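Local structure of alpha-1,3-glucanase (Streptomyces thermodiastaticus, 7C7D) at residues 55-60 with 344-349; 123-128 with 183-188; 210-215 with 241-246; 259-264 with 289-294; 368-373 with 395-400. The protein hydrolyses the alpha-1,3-glucosidic linkages of alpha-1,3-glucan as a thermostable glycosidase of family GH87. All blocks are in the same frame, centred on the assembly; numbering follows the deposited sequence.

Interaction 1: residues 55-60 with 344-349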
# COMPACT_ATOMS: atom_id res chain seq x y z
N ALA A 55 6.98 4.08 7.90
CA ALA A 55 7.71 2.94 8.41
C ALA A 55 9.16 3.30 8.67
O ALA A 55 9.74 4.15 7.99
CB ALA A 55 7.65 1.79 7.41
N ASP A 56 9.74 2.65 9.67
CA ASP A 56 11.17 2.70 9.90
C ASP A 56 11.79 1.66 8.98
O ASP A 56 11.68 0.45 9.22
CB ASP A 56 11.46 2.39 11.37
CG ASP A 56 12.93 2.50 11.72
OD1 ASP A 56 13.69 3.08 10.92
OD2 ASP A 56 13.31 2.02 12.81
N LEU A 57 12.42 2.12 7.90
CA LEU A 57 12.86 1.24 6.84
C LEU A 57 14.36 1.31 6.65
O LEU A 57 14.94 2.40 6.72
CB LEU A 57 12.19 1.63 5.51
CG LEU A 57 10.67 1.52 5.49
CD1 LEU A 57 10.07 2.36 4.37
CD2 LEU A 57 10.23 0.06 5.35
N PRO A 58 15.01 0.18 6.38
CA PRO A 58 16.46 0.17 6.17
C PRO A 58 16.85 0.53 4.74
O PRO A 58 17.89 0.08 4.25
CB PRO A 58 16.83 -1.28 6.47
CG PRO A 58 15.62 -2.04 5.96
CD PRO A 58 14.44 -1.18 6.31
N PHE A 59 16.02 1.31 4.05
CA PHE A 59 16.33 1.77 2.71
C PHE A 59 15.91 3.22 2.55
O PHE A 59 15.07 3.73 3.29
CB PHE A 59 15.73 0.89 1.59
CG PHE A 59 14.23 0.97 1.45
CD1 PHE A 59 13.64 1.98 0.69
CD2 PHE A 59 13.42 0.00 2.01
CE1 PHE A 59 12.26 2.03 0.54
CE2 PHE A 59 12.04 0.05 1.86
CZ PHE A 59 11.46 1.07 1.13
N THR A 60 16.51 3.88 1.56
CA THR A 60 16.15 5.24 1.18
C THR A 60 15.86 5.27 -0.31
O THR A 60 16.63 4.72 -1.10
CB THR A 60 17.27 6.22 1.53
OG1 THR A 60 17.43 6.24 2.95
CG2 THR A 60 16.94 7.62 1.06
N ASN A 344 7.33 -5.05 9.45
CA ASN A 344 8.63 -5.04 8.79
C ASN A 344 8.64 -5.90 7.53
O ASN A 344 9.58 -6.65 7.28
CB ASN A 344 9.76 -5.44 9.74
CG ASN A 344 9.83 -4.55 10.95
OD1 ASN A 344 9.64 -5.01 12.08
ND2 ASN A 344 10.09 -3.27 10.73
N ASN A 345 7.58 -5.78 6.73
CA ASN A 345 7.48 -6.49 5.47
C ASN A 345 7.44 -5.49 4.32
O ASN A 345 7.18 -4.30 4.51
CB ASN A 345 6.21 -7.34 5.41
CG ASN A 345 6.08 -8.28 6.58
OD1 ASN A 345 6.86 -9.22 6.71
ND2 ASN A 345 5.11 -8.02 7.45
N ARG A 346 7.70 -6.01 3.12
CA ARG A 346 7.51 -5.29 1.87
C ARG A 346 6.43 -6.01 1.09
O ARG A 346 6.48 -7.24 0.95
CB ARG A 346 8.79 -5.27 1.03
CG ARG A 346 10.04 -5.03 1.82
CD ARG A 346 10.09 -3.62 2.38
NE ARG A 346 11.19 -3.50 3.33
CZ ARG A 346 12.47 -3.45 2.98
NH1 ARG A 346 12.81 -3.46 1.69
NH2 ARG A 346 13.42 -3.39 3.90
N ILE A 347 5.44 -5.26 0.62
CA ILE A 347 4.38 -5.81 -0.22
C ILE A 347 4.35 -4.96 -1.48
O ILE A 347 4.00 -3.77 -1.44
CB ILE A 347 3.01 -5.81 0.49
CG1 ILE A 347 3.11 -6.60 1.80
CG2 ILE A 347 1.94 -6.42 -0.41
CD1 ILE A 347 1.89 -6.49 2.71
N LEU A 348 4.76 -5.55 -2.61
CA LEU A 348 4.99 -4.82 -3.84
C LEU A 348 4.26 -5.50 -4.98
O LEU A 348 4.25 -6.73 -5.07
CB LEU A 348 6.47 -4.81 -4.21
CG LEU A 348 7.41 -4.43 -3.08
CD1 LEU A 348 8.83 -4.65 -3.50
CD2 LEU A 348 7.19 -2.98 -2.72
N ASP A 349 3.71 -4.70 -5.89
CA ASP A 349 3.21 -5.20 -7.17
C ASP A 349 2.16 -6.30 -6.96
O ASP A 349 2.37 -7.48 -7.29
CB ASP A 349 4.36 -5.74 -8.04
CG ASP A 349 5.49 -4.76 -8.23
OD1 ASP A 349 5.24 -3.55 -8.41
OD2 ASP A 349 6.66 -5.22 -8.23
O HOH W 1 10.90 -1.93 8.00
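The guanidinium of Arg346 presents one face to the Phe59 ring, whose CE2 sits 3.5 Å above the guanidinium plane and off toward its rim. Pro58 CG lies at the guanidinium edge, near its plane. Seen from the ring, Arg346 NH2 lies at the edge, in the ring plane, whereas NH1 approaches obliquely, 3.5 Å from Phe59 CD2. The two planes are 57° apart, so the groups are tilted and not stacked in parallel. The side chains slide past one another in opposite directions. Arg346 bends at chi2 (-69°), which sets CD 4.2 Å from Phe59 CE2. Pro58 meets Arg346 tip to tip, with NH2 3.3 Å from CG and 3.4 Å from CD of Pro58. Leu57 adds a looser flank, its CD2 4.2 Å from Arg346 NE. At the other end, a water donates to Asp56 O at 2.8 Å and accepts from Asn344 ND2, but that link is less certain because Asn344 is modelled in two conformers. The contact joins the lead-in to strand 59-63 of the N-terminal domain with strand 341-348 of the pectate lyase-like beta-helix. On the domain side, Glu196 forms a salt bridge with Arg346 NH2, and Phe59 packs edge-to-face with Phe370 of the beta-helix. No direct polar bond ties the two segments themselves: carbon of Phe59 covers one face of the guanidinium and that of Pro58 an edge, while its charge is paired with Glu196, so the arginine serves the domain interface both as a flat packing surface and as an ionic partner.

Interaction 2: residues 123-128 with 183-188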
# COMPACT_ATOMS: atom_id res chain seq x y z
N SER A 123 10.03 -6.97 -22.95
CA SER A 123 10.85 -7.26 -21.78
C SER A 123 12.31 -7.11 -22.18
O SER A 123 12.64 -7.02 -23.36
CB SER A 123 10.57 -8.67 -21.24
OG SER A 123 10.92 -9.64 -22.20
N GLY A 124 13.17 -7.07 -21.17
CA GLY A 124 14.59 -6.99 -21.42
C GLY A 124 15.35 -6.88 -20.13
O GLY A 124 14.96 -7.45 -19.10
N THR A 125 16.46 -6.15 -20.16
CA THR A 125 17.28 -5.98 -18.97
C THR A 125 17.69 -4.52 -18.87
O THR A 125 17.58 -3.75 -19.83
CB THR A 125 18.52 -6.87 -18.99
OG1 THR A 125 19.26 -6.62 -20.19
CG2 THR A 125 18.14 -8.34 -18.92
N LEU A 126 18.16 -4.15 -17.69
CA LEU A 126 18.65 -2.81 -17.41
C LEU A 126 20.02 -2.98 -16.76
O LEU A 126 20.13 -3.63 -15.72
CB LEU A 126 17.67 -2.11 -16.46
CG LEU A 126 17.82 -0.62 -16.19
CD1 LEU A 126 17.79 0.21 -17.46
CD2 LEU A 126 16.72 -0.17 -15.25
N ASP A 127 21.05 -2.43 -17.39
CA ASP A 127 22.40 -2.60 -16.88
C ASP A 127 22.63 -1.71 -15.67
O ASP A 127 22.01 -0.65 -15.53
CB ASP A 127 23.44 -2.28 -17.96
CG ASP A 127 23.63 -3.42 -18.95
OD1 ASP A 127 23.02 -4.50 -18.75
OD2 ASP A 127 24.42 -3.26 -19.91
N VAL A 128 23.52 -2.15 -14.79
CA VAL A 128 23.86 -1.43 -13.56
C VAL A 128 25.36 -1.17 -13.56
O VAL A 128 26.16 -2.09 -13.75
CB VAL A 128 23.43 -2.22 -12.31
CG1 VAL A 128 23.68 -1.40 -11.05
CG2 VAL A 128 21.96 -2.62 -12.40
N ALA A 183 19.92 1.70 -20.04
CA ALA A 183 19.06 0.91 -20.91
C ALA A 183 19.86 0.41 -22.10
O ALA A 183 20.75 1.11 -22.57
CB ALA A 183 17.88 1.75 -21.40
N THR A 184 19.57 -0.80 -22.57
CA THR A 184 20.36 -1.38 -23.66
C THR A 184 19.51 -2.09 -24.70
O THR A 184 19.84 -2.06 -25.89
CB THR A 184 21.43 -2.35 -23.13
OG1 THR A 184 20.79 -3.43 -22.44
CG2 THR A 184 22.43 -1.65 -22.21
N ASN A 185 18.44 -2.76 -24.28
CA ASN A 185 17.70 -3.64 -25.18
C ASN A 185 16.19 -3.46 -25.10
O ASN A 185 15.45 -4.26 -25.70
CB ASN A 185 18.07 -5.11 -24.94
CG ASN A 185 17.88 -5.54 -23.50
OD1 ASN A 185 17.01 -5.01 -22.80
ND2 ASN A 185 18.68 -6.50 -23.05
N VAL A 186 15.71 -2.47 -24.36
CA VAL A 186 14.29 -2.14 -24.27
C VAL A 186 14.21 -0.75 -23.66
O VAL A 186 15.07 -0.36 -22.86
CB VAL A 186 13.51 -3.19 -23.44
CG1 VAL A 186 14.02 -3.25 -22.00
CG2 VAL A 186 12.01 -2.91 -23.48
N GLN A 187 13.20 0.01 -24.05
CA GLN A 187 13.00 1.34 -23.50
C GLN A 187 12.41 1.20 -22.10
O GLN A 187 11.37 0.56 -21.93
CB GLN A 187 12.07 2.14 -24.40
CG GLN A 187 11.86 3.59 -23.99
CD GLN A 187 10.76 4.23 -24.79
OE1 GLN A 187 9.59 3.90 -24.63
NE2 GLN A 187 11.13 5.15 -25.69
N VAL A 188 13.06 1.79 -21.10
CA VAL A 188 12.66 1.62 -19.71
C VAL A 188 12.32 2.99 -19.13
O VAL A 188 13.13 3.92 -19.21
CB VAL A 188 13.76 0.95 -18.87
CG1 VAL A 188 13.25 0.69 -17.45
CG2 VAL A 188 14.23 -0.34 -19.53
O HOH W 2 14.90 -7.05 -24.89
O HOH W 3 17.19 -1.73 -21.56
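In the N-terminal domain, built of two antiparallel sheets and consistent with a galactose-binding-like beta-sandwich, the loop leaving strand 178-183 folds over strand 123-130 and sets Asn185 on Thr125. Asn185 CG, set between its backbone N and carbonyl carbon (chi1 55°), starts the amide toward Thr125, which it grips at two points. Its OD1 takes Thr125 N-H at 2.9 Å, nearly straight (170°), in the carbonyl plane and on a lone pair. Its ND2 donates to Thr125 OG1, also at 2.9 Å, with that oxygen tilted 23° out of the amide plane. The rotation of the amide is thus fixed. An alanine in place of Thr125 would probably leave Asn185 ND2 without its hydroxyl acceptor and the amide freer to turn about the remaining bond. A CB on Gly124 would run into Asn185 OD1 and Val186 CG1. One water donates to Thr125 O and Val186 O and accepts from Thr184 N. Beneath, Leu126 CD1 packs 4.2 Å from Ala183 CB and 4.2 Å from Val188 CG2. Strand 133-142 hydrogen-bonds the same strand at Gly124 and Leu126, through Val141 and Leu139, Gln182 of strand 178-183 bonds Asp127, and Val188 starts strand 188-196 of the other sheet.

Interaction 3: residues 210-215 with 241-246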
# COMPACT_ATOMS: atom_id res chain seq x y z
N SER A 210 15.07 -28.47 8.43
CA SER A 210 15.26 -27.85 7.12
C SER A 210 14.32 -28.47 6.09
O SER A 210 14.15 -29.70 6.04
CB SER A 210 16.70 -28.02 6.66
OG SER A 210 16.86 -27.57 5.33
N VAL A 211 13.72 -27.62 5.25
CA VAL A 211 12.87 -28.11 4.17
C VAL A 211 13.66 -28.96 3.19
O VAL A 211 13.10 -29.88 2.57
CB VAL A 211 12.12 -26.97 3.46
CG1 VAL A 211 11.16 -26.28 4.41
CG2 VAL A 211 13.09 -25.97 2.86
N THR A 212 14.95 -28.68 3.00
CA THR A 212 15.73 -29.48 2.07
C THR A 212 15.97 -30.88 2.60
O THR A 212 16.13 -31.82 1.81
CB THR A 212 17.05 -28.78 1.72
OG1 THR A 212 17.78 -28.48 2.91
CG2 THR A 212 16.77 -27.48 0.96
N ASP A 213 15.99 -31.06 3.92
CA ASP A 213 16.08 -32.40 4.48
C ASP A 213 14.81 -33.20 4.25
O ASP A 213 14.84 -34.43 4.33
CB ASP A 213 16.40 -32.32 5.98
CG ASP A 213 17.81 -31.84 6.25
OD1 ASP A 213 18.62 -31.77 5.30
OD2 ASP A 213 18.12 -31.53 7.42
N LYS A 214 13.69 -32.53 3.96
CA LYS A 214 12.43 -33.19 3.65
C LYS A 214 12.17 -33.26 2.16
O LYS A 214 11.04 -33.57 1.75
CB LYS A 214 11.28 -32.49 4.37
CG LYS A 214 11.39 -32.50 5.88
CD LYS A 214 11.21 -33.91 6.43
CE LYS A 214 11.35 -33.94 7.94
NZ LYS A 214 11.07 -35.30 8.48
N GLY A 215 13.17 -32.97 1.33
CA GLY A 215 13.05 -33.15 -0.09
C GLY A 215 12.78 -31.90 -0.90
O GLY A 215 12.53 -32.01 -2.10
N TRP A 241 13.23 -24.44 8.82
CA TRP A 241 14.26 -23.61 8.23
C TRP A 241 14.18 -23.71 6.71
O TRP A 241 14.08 -24.81 6.16
CB TRP A 241 15.63 -24.09 8.70
CG TRP A 241 16.79 -23.41 8.05
CD1 TRP A 241 17.73 -23.98 7.24
CD2 TRP A 241 17.15 -22.03 8.18
NE1 TRP A 241 18.65 -23.04 6.85
CE2 TRP A 241 18.32 -21.83 7.41
CE3 TRP A 241 16.60 -20.94 8.86
CZ2 TRP A 241 18.95 -20.59 7.31
CZ3 TRP A 241 17.23 -19.71 8.77
CH2 TRP A 241 18.39 -19.55 8.00
N ILE A 242 14.23 -22.56 6.05
CA ILE A 242 14.25 -22.49 4.59
C ILE A 242 15.63 -21.97 4.19
O ILE A 242 15.88 -20.76 4.27
CB ILE A 242 13.15 -21.55 4.05
CG1 ILE A 242 11.76 -21.94 4.58
CG2 ILE A 242 13.16 -21.55 2.53
CD1 ILE A 242 10.69 -20.90 4.27
N PRO A 243 16.54 -22.84 3.76
CA PRO A 243 17.88 -22.38 3.36
C PRO A 243 17.81 -21.46 2.16
O PRO A 243 16.81 -21.45 1.43
CB PRO A 243 18.61 -23.68 3.00
CG PRO A 243 17.82 -24.78 3.62
CD PRO A 243 16.40 -24.30 3.66
N PRO A 244 18.86 -20.66 1.92
CA PRO A 244 18.91 -19.87 0.68
C PRO A 244 18.64 -20.73 -0.54
O PRO A 244 19.13 -21.85 -0.67
CB PRO A 244 20.34 -19.33 0.68
CG PRO A 244 20.71 -19.25 2.12
CD PRO A 244 20.02 -20.41 2.79
N GLY A 245 17.84 -20.19 -1.45
CA GLY A 245 17.47 -20.93 -2.65
C GLY A 245 16.17 -20.40 -3.21
O GLY A 245 15.61 -19.42 -2.73
N ASP A 246 15.72 -21.08 -4.26
CA ASP A 246 14.45 -20.79 -4.91
C ASP A 246 13.59 -22.04 -4.83
O ASP A 246 14.04 -23.13 -5.21
CB ASP A 246 14.67 -20.41 -6.38
CG ASP A 246 15.33 -19.06 -6.54
OD1 ASP A 246 14.63 -18.02 -6.48
OD2 ASP A 246 16.57 -19.02 -6.71
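Pro243 lays its ring against Ser210, Val211 and Thr212 together, with CG 3.4 Å from Ser210 OG. The site lies near the N-terminal end of the parallel beta-helix of pectate lyase-like enzymes, where Ser210 and Trp241 form a parallel bridge before the two chains diverge. The backbone joins them through Val211 N, which donates to Trp241 O at 3.0 Å with an N-H...O angle of 163°. Both methyls of Val211 stand around that same oxygen, CG1 at 3.7 Å and CG2 at 3.6 Å from Trp241 O, so the bond is shielded by carbon. CG2 also reaches Pro243 CD at 3.8 Å. Thr212 meets the proline tip to tip, CG2 lying 3.9 Å from Pro243 CG. Ser210 OG is anti to its backbone N (chi1 173°), which puts it at the edge of the Trp241 ring, near the ring plane, and 2.7 Å from Thr212 OG1. The two hydroxyls are hydrogen-bonded, and either could be the donor. Beyond the contact, helix 225-234 covers Val211 and Ile242 with Phe228, consistent with the end cap seen on such beta-helices. Trp241 leans on Gln262 of the neighbouring parallel strand 259-263. At the bridge itself, a CA-H...O contact accompanies the backbone bond: Ser210 CA lies 3.4 Å from Trp241 O, with an angle of 147° at the hydrogen.

Interaction 4: residues 259-264 with 289-294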
# COMPACT_ATOMS: atom_id res chain seq x y z
N VAL A 259 4.05 -23.35 14.46
CA VAL A 259 5.28 -23.49 13.70
C VAL A 259 5.81 -22.12 13.35
O VAL A 259 5.04 -21.17 13.12
CB VAL A 259 5.06 -24.38 12.44
CG1 VAL A 259 4.26 -23.62 11.38
CG2 VAL A 259 6.39 -24.88 11.90
N THR A 260 7.13 -22.01 13.31
CA THR A 260 7.82 -20.87 12.73
C THR A 260 8.41 -21.32 11.41
O THR A 260 9.09 -22.35 11.35
CB THR A 260 8.93 -20.40 13.67
OG1 THR A 260 8.35 -19.87 14.87
CG2 THR A 260 9.79 -19.33 13.01
N LEU A 261 8.10 -20.60 10.35
CA LEU A 261 8.70 -20.82 9.04
C LEU A 261 9.69 -19.68 8.83
O LEU A 261 9.28 -18.53 8.65
CB LEU A 261 7.61 -20.83 7.96
CG LEU A 261 7.93 -21.38 6.57
CD1 LEU A 261 8.62 -22.71 6.66
CD2 LEU A 261 6.65 -21.50 5.76
N GLN A 262 10.97 -20.01 8.88
CA GLN A 262 12.02 -19.01 8.91
C GLN A 262 13.01 -19.22 7.77
O GLN A 262 13.58 -20.31 7.62
CB GLN A 262 12.77 -19.06 10.23
CG GLN A 262 13.93 -18.10 10.32
CD GLN A 262 14.46 -17.96 11.72
OE1 GLN A 262 13.87 -18.48 12.67
NE2 GLN A 262 15.57 -17.26 11.86
N GLY A 263 13.22 -18.17 6.98
CA GLY A 263 14.25 -18.15 5.97
C GLY A 263 15.52 -17.45 6.46
O GLY A 263 15.62 -16.99 7.59
N ALA A 264 16.49 -17.39 5.55
CA ALA A 264 17.77 -16.76 5.81
C ALA A 264 17.75 -15.26 5.53
O ALA A 264 18.80 -14.61 5.63
CB ALA A 264 18.86 -17.42 4.96
N LYS A 289 8.72 -15.71 8.87
CA LYS A 289 9.84 -14.79 9.09
C LYS A 289 10.88 -14.92 7.99
O LYS A 289 11.36 -16.02 7.71
CB LYS A 289 10.56 -15.08 10.42
CG LYS A 289 9.72 -15.05 11.67
CD LYS A 289 10.60 -15.29 12.89
CE LYS A 289 9.85 -15.03 14.18
NZ LYS A 289 10.63 -15.41 15.39
N ASP A 290 11.29 -13.77 7.45
CA ASP A 290 12.58 -13.64 6.76
C ASP A 290 12.67 -14.50 5.50
O ASP A 290 13.71 -15.11 5.24
CB ASP A 290 13.76 -13.88 7.69
CG ASP A 290 13.68 -13.08 8.98
OD1 ASP A 290 13.08 -11.98 8.96
OD2 ASP A 290 14.22 -13.54 10.00
N PHE A 291 11.60 -14.56 4.72
CA PHE A 291 11.69 -15.13 3.38
C PHE A 291 10.84 -14.31 2.42
O PHE A 291 10.12 -13.39 2.81
CB PHE A 291 11.45 -16.66 3.30
CG PHE A 291 10.07 -17.13 3.70
CD1 PHE A 291 9.71 -17.24 5.04
CD2 PHE A 291 9.16 -17.56 2.74
CE1 PHE A 291 8.46 -17.72 5.41
CE2 PHE A 291 7.91 -18.05 3.10
CZ PHE A 291 7.56 -18.14 4.43
N ALA A 292 10.96 -14.64 1.14
CA ALA A 292 10.17 -13.99 0.10
C ALA A 292 9.13 -14.97 -0.43
O ALA A 292 9.39 -16.17 -0.53
CB ALA A 292 11.06 -13.51 -1.05
N VAL A 293 7.95 -14.45 -0.75
CA VAL A 293 6.94 -15.17 -1.52
C VAL A 293 6.63 -14.31 -2.73
O VAL A 293 6.07 -13.21 -2.59
CB VAL A 293 5.68 -15.50 -0.72
CG1 VAL A 293 4.66 -16.21 -1.62
CG2 VAL A 293 6.02 -16.36 0.48
N ILE A 294 7.03 -14.78 -3.90
CA ILE A 294 6.90 -14.05 -5.15
C ILE A 294 6.09 -14.92 -6.11
O ILE A 294 6.51 -16.04 -6.44
CB ILE A 294 8.27 -13.68 -5.74
CG1 ILE A 294 9.10 -12.92 -4.70
CG2 ILE A 294 8.09 -12.86 -7.00
CD1 ILE A 294 10.47 -12.50 -5.19
O HOH W 4 9.84 -17.82 16.21
O HOH W 5 16.49 -15.35 9.65
O HOH W 6 12.48 -17.75 15.51
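Leu261 and Phe291 cross at about a right angle, and the aromatic ring brings its edge to the leucine backbone: Phe291 CE1 is 3.4 Å from Leu261 O, which lies near the ring plane. CZ reaches Leu261 CD2 at 3.7 Å, a less certain contact since Leu261 has two modelled conformers. Phe291 CG, set between its own backbone N and carbonyl carbon (chi1 64°), heads the ring that carries CE1 and CZ to Leu261. An alanine at Phe291 would probably open a gap beside Leu261, whose CG and CD2 pack on CE1 and CZ. Phe291 also touches Val271 and Met322. Two parallel-strand bonds of 2.9 Å anchor the backbones, Lys289 N to Leu261 O and Gly263 N to Lys289 O. On the other side, extended Lys289 passes obliquely over Thr260, CD 4.1 Å from Thr260 CG2. Its NZ donates to two waters, which also bond Thr260 OG1 and Gln262 OE1. Another water joins Gln262 NE2, Gly263 O and Asp290 OD2. At Gly263 a CB would clash with Asp290 O and Phe291 CB. This junction between successive coils therefore divides by chemistry: hydrocarbon and ring edges meet on the buried side, while the polar side chains of Gln262, Lys289 and Asp290 are linked through water.

Interaction 5: residues 368-373 with 395-400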
# COMPACT_ATOMS: atom_id res chain seq x y z
N ASP A 368 5.00 -0.77 10.32
CA ASP A 368 6.36 -0.72 9.78
C ASP A 368 6.50 -1.53 8.49
O ASP A 368 7.54 -2.14 8.25
CB ASP A 368 7.40 -1.11 10.82
CG ASP A 368 7.52 -0.06 11.89
OD1 ASP A 368 7.94 1.07 11.56
OD2 ASP A 368 7.18 -0.36 13.05
N ASN A 369 5.46 -1.53 7.67
CA ASN A 369 5.51 -2.16 6.36
C ASN A 369 5.62 -1.11 5.27
O ASN A 369 5.22 0.04 5.44
CB ASN A 369 4.26 -3.00 6.12
CG ASN A 369 4.06 -4.05 7.18
OD1 ASN A 369 4.76 -5.06 7.21
ND2 ASN A 369 3.10 -3.83 8.07
N PHE A 370 6.18 -1.54 4.14
CA PHE A 370 6.27 -0.72 2.94
C PHE A 370 5.42 -1.35 1.85
O PHE A 370 5.58 -2.55 1.56
CB PHE A 370 7.72 -0.61 2.46
CG PHE A 370 7.87 0.20 1.21
CD1 PHE A 370 7.73 1.58 1.26
CD2 PHE A 370 8.10 -0.40 -0.02
CE1 PHE A 370 7.84 2.35 0.12
CE2 PHE A 370 8.22 0.37 -1.17
CZ PHE A 370 8.09 1.74 -1.10
N LEU A 371 4.52 -0.56 1.26
CA LEU A 371 3.59 -1.03 0.24
C LEU A 371 3.68 -0.11 -0.97
O LEU A 371 3.45 1.10 -0.85
CB LEU A 371 2.16 -1.06 0.78
CG LEU A 371 1.92 -2.06 1.93
CD1 LEU A 371 1.88 -1.38 3.30
CD2 LEU A 371 0.65 -2.84 1.67
N ARG A 372 4.02 -0.69 -2.13
CA ARG A 372 4.08 0.05 -3.38
C ARG A 372 3.33 -0.72 -4.46
O ARG A 372 3.49 -1.94 -4.58
CB ARG A 372 5.54 0.25 -3.83
CG ARG A 372 5.69 0.90 -5.20
CD ARG A 372 7.15 0.98 -5.64
NE ARG A 372 7.89 2.05 -4.95
CZ ARG A 372 9.17 1.95 -4.60
NH1 ARG A 372 9.84 0.84 -4.85
NH2 ARG A 372 9.76 2.96 -3.98
N ASN A 373 2.54 -0.01 -5.25
CA ASN A 373 1.94 -0.57 -6.47
C ASN A 373 0.94 -1.69 -6.17
O ASN A 373 1.00 -2.78 -6.75
CB ASN A 373 3.00 -1.02 -7.48
CG ASN A 373 2.43 -1.31 -8.87
OD1 ASN A 373 1.42 -0.74 -9.27
ND2 ASN A 373 3.11 -2.18 -9.61
N ASN A 395 2.35 3.38 11.37
CA ASN A 395 3.72 3.56 10.90
C ASN A 395 4.03 2.70 9.67
O ASN A 395 5.07 2.05 9.59
CB ASN A 395 4.75 3.29 12.01
CG ASN A 395 4.47 4.07 13.29
OD1 ASN A 395 4.64 3.54 14.38
ND2 ASN A 395 4.06 5.30 13.17
N ASN A 396 3.12 2.70 8.71
CA ASN A 396 3.38 2.11 7.41
C ASN A 396 3.66 3.20 6.40
O ASN A 396 3.26 4.35 6.57
CB ASN A 396 2.19 1.27 6.95
CG ASN A 396 1.84 0.17 7.93
OD1 ASN A 396 2.53 -0.85 7.99
ND2 ASN A 396 0.79 0.39 8.71
N THR A 397 4.36 2.83 5.33
CA THR A 397 4.61 3.72 4.20
C THR A 397 3.96 3.10 2.98
O THR A 397 4.24 1.94 2.64
CB THR A 397 6.10 3.94 3.98
OG1 THR A 397 6.62 4.63 5.12
CG2 THR A 397 6.37 4.78 2.74
N ILE A 398 3.09 3.88 2.33
CA ILE A 398 2.27 3.42 1.22
C ILE A 398 2.46 4.38 0.06
O ILE A 398 2.40 5.60 0.25
CB ILE A 398 0.78 3.37 1.63
CG1 ILE A 398 0.55 2.29 2.68
CG2 ILE A 398 -0.13 3.23 0.41
CD1 ILE A 398 -0.72 2.47 3.47
N THR A 399 2.68 3.84 -1.14
CA THR A 399 2.82 4.67 -2.32
C THR A 399 2.12 4.03 -3.51
O THR A 399 2.21 2.82 -3.73
CB THR A 399 4.30 4.95 -2.64
OG1 THR A 399 4.40 5.51 -3.95
CG2 THR A 399 5.16 3.69 -2.58
N GLN A 400 1.39 4.86 -4.24
CA GLN A 400 0.87 4.49 -5.55
C GLN A 400 -0.04 3.26 -5.57
O GLN A 400 0.16 2.35 -6.39
CB GLN A 400 2.01 4.38 -6.57
CG GLN A 400 2.41 5.74 -7.14
CD GLN A 400 1.33 6.37 -8.01
OE1 GLN A 400 0.29 5.76 -8.28
NE2 GLN A 400 1.58 7.60 -8.48
O HOH W 7 5.63 0.93 14.87
O HOH W 8 6.23 4.30 -5.73
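Asn396 OD1 is held by two donors from one residue, Asn369 N and Asn369 ND2, each at 3.0 Å. The two amides, each with CG anti to the carbonyl carbon (chi1 -58°), lie side by side, pointing the same way and nearly coplanar (7° apart), one rung of the asparagine ladder known from parallel beta-helices. The ladder runs on in both directions, for Asn369 OD1 accepts from Asn345 N and Asn420 OD1 from Asn396 N. Next come the backbone bonds: Thr397 N to Asn369 O, Leu371 N to Thr397 O and Thr399 N to Leu371 O, all 2.9 Å, then Asn373 N to Thr399 O. They join strands 370-372 and 397-399, whose axes are 4.8 Å apart and inclined by 4°, the stacking of successive coils. At one end a water donates to Asp368 OD2 and Asn395 OD1, while Asp368 OD1 accepts from Asp56 N. Leu371 and Ile398 turn to the interior of the coil, side by side, near Leu379. Phe370, Arg372, Thr397 and Thr399 turn the other way, toward the N-terminal domain, where Asp194 salt-bridges Arg372 NH1 and Asn164 bonds it too. Phe370 CZ lies over one face of the Arg372 guanidinium and 3.8 Å from Thr399 CG2. A water accepts from Arg372 NE and also bonds Thr399 OG1. Within this row Arg372 CB comes to 3.7 Å from Thr399 CG2.

How the interactions relate
Interactions 3, 4 and 5 are buried contacts between successive coils of the beta-helix, and interaction 1 is a surface contact where the N-terminal domain rests on it. Interaction 2 lies wholly within that domain, partly buried, its centre about 25 Å from that of interaction 1. Interactions 1 and 5 touch, Asp349 OD1 lying 2.8 Å from Asn373 ND2, and lie on neighbouring strands 341-348 and 365-372. Interactions 3 and 4 likewise adjoin through strands 238-242 and 259-263. Backbone bonds dominate in 5, with an amide ladder; there is one in 3 and two in 4, beside packing, whereas 2 relies on one side-chain amide and waters, and 1 on guanidinium packing.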